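PDB 3CP7: alkaline serine protease AL20 from Nesterenkonia abyssinica, which probably hydrolyses peptide bonds as a secreted, thermostable, trypsin-like serine protease that works under alkaline conditions. Local coordinates for residues D87-A95 with P201-Y211; I115-S126 with L175-N184. All coordinates share one frame; numbering follows the deposited sequence.

Interaction 1 packs residues 87-95 against residues 201-211, which run into and form the first turns of the C-terminal helix 205-214. Interaction 2 joins two loop-and-strand segments of the second sheet, 115-126 and 175-184. Their centres lie about 15 Å apart, and they touch directly. Tyr202 OH lies 2.7 Å from Gln119 O, a probable hydrogen bond. Phe203 O and Asn118 N, 2.8 Å apart, probably form another. The Phe203 ring also packs on Asn184, with Phe203 CG 3.4 Å from Asn184 O. Interaction 1 includes Asp91, which with His41 and Ser169 has the geometry of a Ser-His-Asp triad and is probably the triad aspartate.

Interaction 1 (D87-A95 with P201-Y211); sequences DFEHDYAFA and PYFGSGAQQNY
Tyr92, Phe94 and Pro201 bury the most surface here. The Tyr92 ring takes Ala207 CB over one face, a CH-pi contact 3.8 Å from the ring centroid. His90 O lies over the opposite face. Pro201 packs at the ring edge, its CG 3.8 Å from Tyr92 CD1. Pro201 CB also rests 3.5 Å from Glu89 O. Tyr92 CG sits between the backbone N and the carbonyl carbon (chi1 49°), and the ring points at the start of helix 205-214. There Tyr92 OH meets His90 ND1 in a 2.7 Å hydrogen bond, which helps fix the end of the ring. A phenylalanine here would probably leave His90 ND1 without this partner and the imidazole freer to turn. Phe94 lies further along, on strand 93-97, and faces the helix. Tyr211 CA sits over the Phe94 ring, 4.0 Å from its centroid, and Tyr211 CB reaches Phe94 CZ at 3.6 Å. Asn210 ND2 comes to the edges of both the Tyr92 and Phe94 rings. It is buried and has no polar partner. Two waters complete the Pro201 end: both donate to Glu89 O, one accepts from Tyr202 N, and the other donates to Tyr202 O. Asp91 OD1 is hydrogen-bonded to His41 ND1 and Ser188 OG. The arrangement fits the trypsin-like fold, in which the C-terminal helix packs against the first barrel, here beside the probable triad aspartate.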
loop_
_atom_site.group_PDB
_atom_site.type_symbol
_atom_site.label_atom_id
_atom_site.label_comp_id
_atom_site.label_asym_id
_atom_site.label_seq_id
_atom_site.Cartn_x
_atom_site.Cartn_y
_atom_site.Cartn_z
ATOM N N ASP A 87 11.750 6.653 1.456
ATOM C CA ASP A 87 12.015 7.039 2.842
ATOM C C ASP A 87 12.530 5.836 3.619
ATOM O O ASP A 87 11.768 4.909 3.912
ATOM C CB ASP A 87 10.707 7.534 3.457
ATOM C CG ASP A 87 10.857 8.055 4.879
ATOM O OD1 ASP A 87 11.931 7.913 5.507
ATOM O OD2 ASP A 87 9.865 8.623 5.383
ATOM N N PHE A 88 13.808 5.854 3.986
ATOM C CA PHE A 88 14.401 4.723 4.704
ATOM C C PHE A 88 13.814 4.493 6.099
ATOM O O PHE A 88 13.924 3.378 6.633
ATOM C CB PHE A 88 15.932 4.817 4.759
ATOM C CG PHE A 88 16.601 4.410 3.475
ATOM C CD1 PHE A 88 17.103 5.366 2.598
ATOM C CD2 PHE A 88 16.692 3.064 3.127
ATOM C CE1 PHE A 88 17.710 4.974 1.396
ATOM C CE2 PHE A 88 17.301 2.665 1.930
ATOM C CZ PHE A 88 17.811 3.633 1.075
ATOM N N GLU A 89 13.166 5.504 6.680
ATOM C CA GLU A 89 12.480 5.245 7.953
ATOM C C GLU A 89 11.389 4.189 7.805
ATOM O O GLU A 89 10.958 3.602 8.798
ATOM C CB GLU A 89 11.886 6.519 8.565
ATOM C CG GLU A 89 12.931 7.485 9.105
ATOM C CD GLU A 89 12.352 8.589 9.963
ATOM O OE1 GLU A 89 11.157 8.929 9.802
ATOM O OE2 GLU A 89 13.116 9.112 10.806
ATOM N N HIS A 90 10.945 3.960 6.565
ATOM C CA HIS A 90 9.866 3.004 6.306
ATOM C C HIS A 90 10.243 1.993 5.241
ATOM O O HIS A 90 9.395 1.559 4.464
ATOM C CB HIS A 90 8.561 3.741 5.972
ATOM C CG HIS A 90 8.138 4.670 7.064
ATOM N ND1 HIS A 90 7.463 4.235 8.184
ATOM C CD2 HIS A 90 8.362 5.991 7.246
ATOM C CE1 HIS A 90 7.259 5.259 8.995
ATOM N NE2 HIS A 90 7.810 6.331 8.459
ATOM N N ASP A 91 11.505 1.573 5.230
ATOM C CA ASP A 91 11.941 0.571 4.263
ATOM C C ASP A 91 11.585 -0.828 4.758
ATOM O O ASP A 91 12.465 -1.649 5.023
ATOM C CB ASP A 91 13.445 0.660 3.972
ATOM C CG ASP A 91 13.877 -0.255 2.840
ATOM O OD1 ASP A 91 15.087 -0.551 2.727
ATOM O OD2 ASP A 91 13.010 -0.685 2.052
ATOM N N TYR A 92 10.286 -1.075 4.909
ATOM C CA TYR A 92 9.757 -2.393 5.244
ATOM C C TYR A 92 8.562 -2.659 4.329
ATOM O O TYR A 92 7.978 -1.735 3.742
ATOM C CB TYR A 92 9.344 -2.489 6.725
ATOM C CG TYR A 92 8.476 -1.343 7.174
ATOM C CD1 TYR A 92 9.009 -0.298 7.939
ATOM C CD2 TYR A 92 7.129 -1.264 6.813
ATOM C CE1 TYR A 92 8.223 0.780 8.332
ATOM C CE2 TYR A 92 6.340 -0.190 7.191
ATOM C CZ TYR A 92 6.891 0.839 7.953
ATOM O OH TYR A 92 6.115 1.914 8.326
ATOM N N ALA A 93 8.202 -3.932 4.214
ATOM C CA ALA A 93 7.143 -4.339 3.307
ATOM C C ALA A 93 6.764 -5.767 3.593
ATOM O O ALA A 93 7.441 -6.465 4.342
ATOM C CB ALA A 93 7.598 -4.198 1.858
ATOM N N PHE A 94 5.673 -6.194 2.976
ATOM C CA PHE A 94 5.210 -7.564 3.116
ATOM C C PHE A 94 4.848 -8.082 1.751
ATOM O O PHE A 94 4.317 -7.330 0.926
ATOM C CB PHE A 94 3.999 -7.606 4.062
ATOM C CG PHE A 94 4.310 -7.081 5.431
ATOM C CD1 PHE A 94 4.846 -7.928 6.400
ATOM C CD2 PHE A 94 4.152 -5.726 5.730
ATOM C CE1 PHE A 94 5.187 -7.450 7.653
ATOM C CE2 PHE A 94 4.498 -5.242 6.973
ATOM C CZ PHE A 94 5.037 -6.091 7.934
ATOM N N ALA A 95 5.128 -9.353 1.502
ATOM C CA ALA A 95 4.673 -9.990 0.269
ATOM C C ALA A 95 3.712 -11.101 0.640
ATOM O O ALA A 95 3.990 -11.923 1.520
ATOM C CB ALA A 95 5.854 -10.532 -0.534
ATOM N N PRO A 201 14.657 -0.452 9.882
ATOM C CA PRO A 201 13.675 0.554 10.271
ATOM C C PRO A 201 12.994 0.254 11.600
ATOM O O PRO A 201 12.850 -0.916 11.988
ATOM C CB PRO A 201 12.655 0.503 9.125
ATOM C CG PRO A 201 12.732 -0.940 8.652
ATOM C CD PRO A 201 14.201 -1.262 8.731
ATOM N N TYR A 202 12.539 1.303 12.271
ATOM C CA TYR A 202 11.768 1.111 13.489
ATOM C C TYR A 202 10.401 0.513 13.152
ATOM O O TYR A 202 9.675 1.025 12.291
ATOM C CB TYR A 202 11.619 2.428 14.267
ATOM C CG TYR A 202 10.900 2.240 15.578
ATOM C CD1 TYR A 202 9.564 2.611 15.712
ATOM C CD2 TYR A 202 11.546 1.653 16.667
ATOM C CE1 TYR A 202 8.891 2.414 16.912
ATOM C CE2 TYR A 202 10.872 1.453 17.872
ATOM C CZ TYR A 202 9.553 1.847 17.980
ATOM O OH TYR A 202 8.882 1.637 19.164
ATOM N N PHE A 203 10.048 -0.574 13.830
ATOM C CA PHE A 203 8.723 -1.163 13.635
ATOM C C PHE A 203 7.732 -0.471 14.573
ATOM O O PHE A 203 7.572 -0.863 15.741
ATOM C CB PHE A 203 8.749 -2.677 13.875
ATOM C CG PHE A 203 8.996 -3.510 12.623
ATOM C CD1 PHE A 203 9.642 -2.992 11.484
ATOM C CD2 PHE A 203 8.609 -4.843 12.609
ATOM C CE1 PHE A 203 9.844 -3.798 10.339
ATOM C CE2 PHE A 203 8.836 -5.653 11.479
ATOM C CZ PHE A 203 9.450 -5.127 10.352
ATOM N N GLY A 204 7.096 0.575 14.058
ATOM C CA GLY A 204 6.130 1.343 14.827
ATOM C C GLY A 204 4.716 1.132 14.333
ATOM O O GLY A 204 4.397 0.071 13.797
ATOM N N SER A 205 3.880 2.154 14.465
ATOM C CA SER A 205 2.475 2.035 14.083
ATOM C C SER A 205 2.281 1.951 12.570
ATOM O O SER A 205 1.309 1.358 12.099
ATOM C CB SER A 205 1.657 3.180 14.656
ATOM O OG SER A 205 2.205 4.434 14.292
ATOM N N GLY A 206 3.199 2.542 11.802
ATOM C CA GLY A 206 3.144 2.415 10.343
ATOM C C GLY A 206 3.332 0.966 9.939
ATOM O O GLY A 206 2.521 0.396 9.181
ATOM N N ALA A 207 4.399 0.355 10.452
ATOM C CA ALA A 207 4.671 -1.047 10.174
ATOM C C ALA A 207 3.528 -1.925 10.680
ATOM O O ALA A 207 3.130 -2.861 9.994
ATOM C CB ALA A 207 5.991 -1.463 10.774
ATOM N N GLN A 208 2.984 -1.624 11.860
ATOM C CA GLN A 208 1.913 -2.461 12.397
ATOM C C GLN A 208 0.666 -2.426 11.519
ATOM O O GLN A 208 0.075 -3.467 11.226
ATOM C CB GLN A 208 1.541 -2.040 13.808
ATOM C CG GLN A 208 0.484 -2.971 14.392
ATOM C CD GLN A 208 0.350 -2.871 15.880
ATOM O OE1 GLN A 208 0.767 -1.893 16.484
ATOM N NE2 GLN A 208 -0.262 -3.882 16.480
ATOM N N GLN A 209 0.271 -1.234 11.098
ATOM C CA GLN A 209 -0.906 -1.098 10.256
ATOM C C GLN A 209 -0.703 -1.674 8.848
ATOM O O GLN A 209 -1.629 -2.223 8.271
ATOM C CB GLN A 209 -1.361 0.351 10.208
ATOM C CG GLN A 209 -1.897 0.819 11.559
ATOM C CD GLN A 209 -2.313 2.253 11.559
ATOM O OE1 GLN A 209 -3.502 2.564 11.605
ATOM N NE2 GLN A 209 -1.340 3.148 11.500
ATOM N N ASN A 210 0.516 -1.563 8.311
ATOM C CA ASN A 210 0.840 -2.185 7.026
ATOM C C ASN A 210 0.761 -3.710 7.163
ATOM O O ASN A 210 0.196 -4.391 6.305
ATOM C CB ASN A 210 2.245 -1.732 6.594
ATOM C CG ASN A 210 2.503 -1.818 5.083
ATOM O OD1 ASN A 210 1.623 -1.491 4.241
ATOM N ND2 ASN A 210 3.794 -2.029 4.738
ATOM N N TYR A 211 1.319 -4.240 8.252
ATOM C CA TYR A 211 1.211 -5.665 8.561
ATOM C C TYR A 211 -0.246 -6.132 8.734
ATOM O O TYR A 211 -0.637 -7.165 8.176
ATOM C CB TYR A 211 2.012 -6.006 9.827
ATOM C CG TYR A 211 1.613 -7.329 10.427
ATOM C CD1 TYR A 211 0.761 -7.376 11.528
ATOM C CD2 TYR A 211 2.052 -8.536 9.871
ATOM C CE1 TYR A 211 0.361 -8.596 12.070
ATOM C CE2 TYR A 211 1.658 -9.756 10.407
ATOM C CZ TYR A 211 0.824 -9.769 11.512
ATOM O OH TYR A 211 0.428 -10.972 12.053
HETATM O O HOH W 1 12.772 3.756 10.975
HETATM O O HOH W 2 9.211 3.284 10.958
#

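Interaction 2 (I115-S126 with L175-N184); sequences IAFNQPRGQYYS and LGNGTGGAQN
Tyr125 and Leu175 lie side by side and point the same way, with Leu175 CD2 3.6 Å from Tyr125 CE2. Their backbones form an antiparallel non-hydrogen-bonded pair. Tyr125 CG is anti to the carbonyl carbon (chi1 -70°), and the ring runs back beside Leu175 to Asn184. The Asn184 amide is nearly coplanar with this ring, 10° apart, and Asn184 CB lies at the ring edge. Gln123 CB packs on the same leucine methyl, Leu175 CD2, from 3.7 Å. The Tyr124 ring extends past Gly176 to Asn177, whose amide is turned 25° from the ring plane. Tyr124 OH and Asn177 ND2 are 2.9 Å apart. Beside these side chains, Gly176 N donates a 2.9 Å bond to Tyr124 O. At the other end, Ala116 N bonds to Gln183 O at 2.9 Å, nearly along the C=O axis. Here Ala116 CB faces Ala182 CB at 4.0 Å. The Gln183 side-chain OE1 bonds to Asn26. Trp173 meets the Tyr125 ring from outside the two segments. No charged pair joins the segments, so their hold probably rests on the two nearly straight backbone bonds, at Ala116 and Gly176, and on close apolar packing round Leu175.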
loop_
_atom_site.group_PDB
_atom_site.type_symbol
_atom_site.label_atom_id
_atom_site.label_comp_id
_atom_site.label_asym_id
_atom_site.label_seq_id
_atom_site.Cartn_x
_atom_site.Cartn_y
_atom_site.Cartn_z
ATOM N N ILE A 115 5.498 -11.333 15.296
ATOM C CA ILE A 115 5.992 -10.019 14.882
ATOM C C ILE A 115 5.527 -9.014 15.923
ATOM O O ILE A 115 4.411 -9.110 16.435
ATOM C CB ILE A 115 5.531 -9.691 13.438
ATOM C CG1 ILE A 115 6.131 -8.372 12.934
ATOM C CG2 ILE A 115 3.997 -9.718 13.330
ATOM C CD1 ILE A 115 5.944 -8.165 11.435
ATOM N N ALA A 116 6.408 -8.075 16.255
ATOM C CA ALA A 116 6.177 -7.110 17.336
ATOM C C ALA A 116 6.397 -5.683 16.848
ATOM O O ALA A 116 7.258 -5.422 15.996
ATOM C CB ALA A 116 7.095 -7.401 18.530
ATOM N N PHE A 117 5.624 -4.764 17.411
ATOM C CA PHE A 117 5.681 -3.346 17.045
ATOM C C PHE A 117 5.699 -2.491 18.293
ATOM O O PHE A 117 5.290 -2.936 19.384
ATOM C CB PHE A 117 4.467 -2.977 16.196
ATOM C CG PHE A 117 4.240 -3.908 15.044
ATOM C CD1 PHE A 117 4.918 -3.725 13.847
ATOM C CD2 PHE A 117 3.367 -4.988 15.170
ATOM C CE1 PHE A 117 4.731 -4.595 12.779
ATOM C CE2 PHE A 117 3.160 -5.857 14.099
ATOM C CZ PHE A 117 3.830 -5.660 12.905
ATOM N N ASN A 118 6.154 -1.250 18.130
ATOM C CA ASN A 118 6.160 -0.287 19.233
ATOM C C ASN A 118 6.865 -0.817 20.468
ATOM O O ASN A 118 6.393 -0.661 21.608
ATOM C CB ASN A 118 4.746 0.225 19.524
ATOM C CG ASN A 118 4.222 1.084 18.396
ATOM O OD1 ASN A 118 4.886 2.027 17.970
ATOM N ND2 ASN A 118 3.052 0.747 17.890
ATOM N N GLN A 119 8.012 -1.434 20.216
ATOM C CA GLN A 119 8.886 -1.952 21.255
ATOM C C GLN A 119 9.977 -0.923 21.571
ATOM O O GLN A 119 10.196 -0.001 20.791
ATOM C CB GLN A 119 9.500 -3.273 20.795
ATOM C CG GLN A 119 8.459 -4.342 20.494
ATOM C CD GLN A 119 7.609 -4.680 21.710
ATOM O OE1 GLN A 119 8.136 -5.081 22.748
ATOM N NE2 GLN A 119 6.302 -4.516 21.592
ATOM N N PRO A 120 10.668 -1.075 22.718
ATOM C CA PRO A 120 11.731 -0.120 23.015
ATOM C C PRO A 120 12.820 -0.083 21.948
ATOM O O PRO A 120 13.061 -1.079 21.257
ATOM C CB PRO A 120 12.311 -0.650 24.334
ATOM C CG PRO A 120 11.183 -1.378 24.965
ATOM C CD PRO A 120 10.491 -2.050 23.807
ATOM N N ARG A 121 13.455 1.074 21.824
ATOM C CA ARG A 121 14.685 1.209 21.061
ATOM C C ARG A 121 15.858 0.622 21.845
ATOM O O ARG A 121 15.790 0.489 23.070
ATOM C CB ARG A 121 14.945 2.688 20.746
ATOM C CG ARG A 121 13.853 3.321 19.892
ATOM C CD ARG A 121 14.129 4.793 19.579
ATOM N NE ARG A 121 15.260 4.985 18.668
ATOM C CZ ARG A 121 15.209 4.810 17.345
ATOM N NH1 ARG A 121 14.080 4.429 16.773
ATOM N NH2 ARG A 121 16.288 4.987 16.594
ATOM N N GLY A 122 16.926 0.270 21.141
ATOM C CA GLY A 122 18.168 -0.141 21.789
ATOM C C GLY A 122 18.166 -1.548 22.337
ATOM O O GLY A 122 18.961 -1.876 23.223
ATOM N N GLN A 123 17.302 -2.399 21.788
ATOM C CA GLN A 123 17.258 -3.802 22.185
ATOM C C GLN A 123 18.356 -4.624 21.510
ATOM O O GLN A 123 18.983 -4.175 20.551
ATOM C CB GLN A 123 15.897 -4.406 21.839
ATOM C CG GLN A 123 14.708 -3.736 22.514
ATOM C CD GLN A 123 14.509 -4.208 23.927
ATOM O OE1 GLN A 123 13.635 -5.037 24.199
ATOM N NE2 GLN A 123 15.333 -3.709 24.837
ATOM N N TYR A 124 18.568 -5.836 22.017
ATOM C CA TYR A 124 19.500 -6.786 21.439
ATOM C C TYR A 124 18.785 -7.616 20.366
ATOM O O TYR A 124 17.668 -8.104 20.583
ATOM C CB TYR A 124 20.052 -7.709 22.535
ATOM C CG TYR A 124 21.091 -8.692 22.057
ATOM C CD1 TYR A 124 22.439 -8.358 22.029
ATOM C CD2 TYR A 124 20.723 -9.964 21.633
ATOM C CE1 TYR A 124 23.394 -9.271 21.591
ATOM C CE2 TYR A 124 21.666 -10.873 21.192
ATOM C CZ TYR A 124 22.998 -10.526 21.173
ATOM O OH TYR A 124 23.927 -11.452 20.739
ATOM N N TYR A 125 19.453 -7.784 19.229
ATOM C CA TYR A 125 18.892 -8.476 18.082
ATOM C C TYR A 125 19.794 -9.557 17.538
ATOM O O TYR A 125 21.024 -9.484 17.647
ATOM C CB TYR A 125 18.652 -7.490 16.929
ATOM C CG TYR A 125 17.528 -6.513 17.165
ATOM C CD1 TYR A 125 17.787 -5.228 17.643
ATOM C CD2 TYR A 125 16.197 -6.876 16.922
ATOM C CE1 TYR A 125 16.758 -4.320 17.860
ATOM C CE2 TYR A 125 15.156 -5.975 17.139
ATOM C CZ TYR A 125 15.448 -4.693 17.621
ATOM O OH TYR A 125 14.453 -3.778 17.840
ATOM N N SER A 126 19.151 -10.541 16.912
ATOM C CA SER A 126 19.784 -11.486 16.018
ATOM C C SER A 126 19.169 -11.275 14.635
ATOM O O SER A 126 17.951 -11.425 14.464
ATOM C CB SER A 126 19.512 -12.913 16.495
ATOM O OG SER A 126 20.058 -13.108 17.788
ATOM N N LEU A 175 14.136 -10.072 18.048
ATOM C CA LEU A 175 14.478 -9.706 19.415
ATOM C C LEU A 175 15.149 -10.889 20.110
ATOM O O LEU A 175 14.670 -12.020 20.020
ATOM C CB LEU A 175 13.229 -9.258 20.175
ATOM C CG LEU A 175 12.716 -7.895 19.704
ATOM C CD1 LEU A 175 11.253 -7.678 20.082
ATOM C CD2 LEU A 175 13.590 -6.780 20.246
ATOM N N GLY A 176 16.267 -10.622 20.783
ATOM C CA GLY A 176 16.945 -11.644 21.577
ATOM C C GLY A 176 17.939 -12.489 20.805
ATOM O O GLY A 176 18.402 -12.091 19.732
ATOM N N ASN A 177 18.284 -13.662 21.347
ATOM C CA ASN A 177 19.308 -14.496 20.716
ATOM C C ASN A 177 18.684 -15.654 19.955
ATOM O O ASN A 177 17.874 -16.415 20.495
ATOM C CB ASN A 177 20.389 -14.975 21.719
ATOM C CG ASN A 177 21.837 -14.863 21.138
ATOM O OD1 ASN A 177 22.237 -15.627 20.261
ATOM N ND2 ASN A 177 22.597 -13.889 21.625
ATOM N N GLY A 178 19.047 -15.759 18.682
ATOM C CA GLY A 178 18.593 -16.852 17.837
ATOM C C GLY A 178 17.440 -16.496 16.911
ATOM O O GLY A 178 17.021 -15.336 16.823
ATOM N N THR A 179 16.922 -17.513 16.235
ATOM C CA THR A 179 15.889 -17.332 15.214
ATOM C C THR A 179 14.452 -17.396 15.735
ATOM O O THR A 179 13.511 -17.212 14.963
ATOM C CB THR A 179 16.030 -18.385 14.108
ATOM O OG1 THR A 179 15.913 -19.691 14.684
ATOM C CG2 THR A 179 17.380 -18.271 13.421
ATOM N N GLY A 180 14.283 -17.623 17.036
ATOM C CA GLY A 180 12.960 -17.922 17.591
ATOM C C GLY A 180 12.162 -16.768 18.171
ATOM O O GLY A 180 10.976 -16.922 18.460
ATOM N N GLY A 181 12.803 -15.613 18.348
ATOM C CA GLY A 181 12.140 -14.445 18.926
ATOM C C GLY A 181 11.176 -13.753 17.971
ATOM O O GLY A 181 11.039 -14.148 16.807
ATOM N N ALA A 182 10.500 -12.722 18.468
ATOM C CA ALA A 182 9.592 -11.935 17.636
ATOM C C ALA A 182 10.388 -11.087 16.651
ATOM O O ALA A 182 11.400 -10.478 17.017
ATOM C CB ALA A 182 8.695 -11.045 18.501
ATOM N N GLN A 183 9.930 -11.065 15.401
ATOM C CA GLN A 183 10.541 -10.176 14.425
ATOM C C GLN A 183 10.192 -8.732 14.742
ATOM O O GLN A 183 9.036 -8.412 15.021
ATOM C CB GLN A 183 10.091 -10.528 13.006
ATOM C CG GLN A 183 10.720 -9.592 11.978
ATOM C CD GLN A 183 10.656 -10.100 10.567
ATOM O OE1 GLN A 183 10.118 -11.181 10.292
ATOM N NE2 GLN A 183 11.222 -9.327 9.650
ATOM N N ASN A 184 11.191 -7.858 14.694
ATOM C CA ASN A 184 10.976 -6.477 15.073
ATOM C C ASN A 184 11.725 -5.447 14.210
ATOM O O ASN A 184 11.725 -4.251 14.513
ATOM C CB ASN A 184 11.273 -6.311 16.562
ATOM C CG ASN A 184 10.897 -4.945 17.099
ATOM O OD1 ASN A 184 9.725 -4.514 17.038
ATOM N ND2 ASN A 184 11.879 -4.265 17.676
#